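Local structure of NIPSNAP domain protein (Burkholderia xenovorans, 5K9F) at the interface of chains A and B. The protein is of unknown function but belongs to the NipSnap family and holds oxamic acid in a pocket lined by helices and strands. Residues are numbered along the deposited sequence; one frame, centred on the assembly and turned at random. Chains: chain A/B, NIPSNAP domain protein.

The interface of chains A and B. Residues chain A 97-99; chain B 54-56.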
# COMPACT_ATOMS: atom_id res chain seq x y z
N ARG A 97 5.14 6.30 -13.58
CA ARG A 97 5.42 6.61 -12.19
C ARG A 97 6.89 6.34 -11.92
O ARG A 97 7.49 5.46 -12.53
CB ARG A 97 4.52 5.75 -11.28
CG ARG A 97 4.76 5.91 -9.82
CD ARG A 97 3.51 5.55 -9.04
NE ARG A 97 3.27 4.12 -8.95
CZ ARG A 97 3.81 3.34 -8.02
NH1 ARG A 97 4.64 3.86 -7.13
NH2 ARG A 97 3.53 2.04 -7.99
N GLN A 98 7.50 7.13 -11.01
CA GLN A 98 8.91 6.96 -10.69
C GLN A 98 9.10 7.01 -9.18
O GLN A 98 8.45 7.81 -8.50
CB GLN A 98 9.76 8.06 -11.31
CG GLN A 98 9.62 8.16 -12.82
CD GLN A 98 10.33 9.38 -13.33
OE1 GLN A 98 9.90 10.50 -13.06
NE2 GLN A 98 11.45 9.19 -14.03
N SER A 99 10.00 6.17 -8.67
CA SER A 99 10.37 6.22 -7.26
C SER A 99 11.86 5.96 -7.12
O SER A 99 12.49 5.40 -8.00
CB SER A 99 9.59 5.20 -6.43
OG SER A 99 10.01 3.89 -6.75
N GLY B 54 11.62 8.39 -2.27
CA GLY B 54 10.28 7.85 -2.27
C GLY B 54 9.65 8.06 -3.64
O GLY B 54 10.33 8.10 -4.67
N ASP B 55 8.33 8.22 -3.64
CA ASP B 55 7.66 8.58 -4.88
C ASP B 55 8.24 9.90 -5.37
O ASP B 55 8.23 10.90 -4.64
CB ASP B 55 6.15 8.72 -4.67
CG ASP B 55 5.43 7.39 -4.40
OD1 ASP B 55 5.99 6.31 -4.69
OD2 ASP B 55 4.27 7.43 -3.92
N LEU B 56 8.78 9.90 -6.57
CA LEU B 56 9.23 11.13 -7.17
C LEU B 56 8.02 11.87 -7.74
O LEU B 56 6.91 11.33 -7.81
CB LEU B 56 10.31 10.87 -8.23
CG LEU B 56 11.59 10.24 -7.68
CD1 LEU B 56 12.49 9.64 -8.79
CD2 LEU B 56 12.36 11.26 -6.82
O HOH W 1 6.04 9.51 -10.11
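The backbone NH of B:Leu56 reaches the carbonyl O of A:Gln98, joining strand 95-105 of chain A to the loop residue that follows strand 54-55 of chain B. In this hydrogen bond N of B:Leu56 lies 2.9 Å from O of A:Gln98. The bond is fairly straight, 153° at the hydrogen, although the donor is tilted out of the carbonyl plane. It supports a short antiparallel bridge that pairs A:Ser99 with B:Asp55. Here the two chains pack closely. The carbonyl O of B:Gly54 sits 3.2 Å from CA of A:Ser99 and also lies against its CB. On the B:Leu56 side, away from the A:Arg97 and B:Asp55 pair, CG of B:Leu56 stands anti to its own carbonyl carbon, and the branch CD1 of B:Leu56 comes alongside the root of the A:Gln98 side chain, 4.0 Å from CB. The amide tip of A:Gln98 extends away from that leucine, which therefore meets aliphatic carbon rather than the polar end.

Toward A:Arg97 the contact is looser. Its CG is anti to the backbone N, chi1 176°, and a bend at chi3 helps bring the guanidinium toward B:Asp55. Tip to tip, NH1 of A:Arg97 lies 3.7 Å from OD1 of the B:Asp55 carboxylate in a long salt bridge. The two planes are turned 75° apart, unlike a flat paired arrangement, so the attraction is likely mainly electrostatic and weakly directional. Beside the main-chain bond, water 1 bridges the two backbones: it lies 2.9 Å from the backbone N of A:Gln98 and 3.1 Å from the carbonyl O of B:Leu56, linking polar groups that do not bond directly.

Whether the deposited eight-copy assembly forms in the cell the structure alone does not show; within it this patch, part of an interface that is not an exact two-fold, may join two copies through a short backbone splice, a small apolar contact and a lax charged pair.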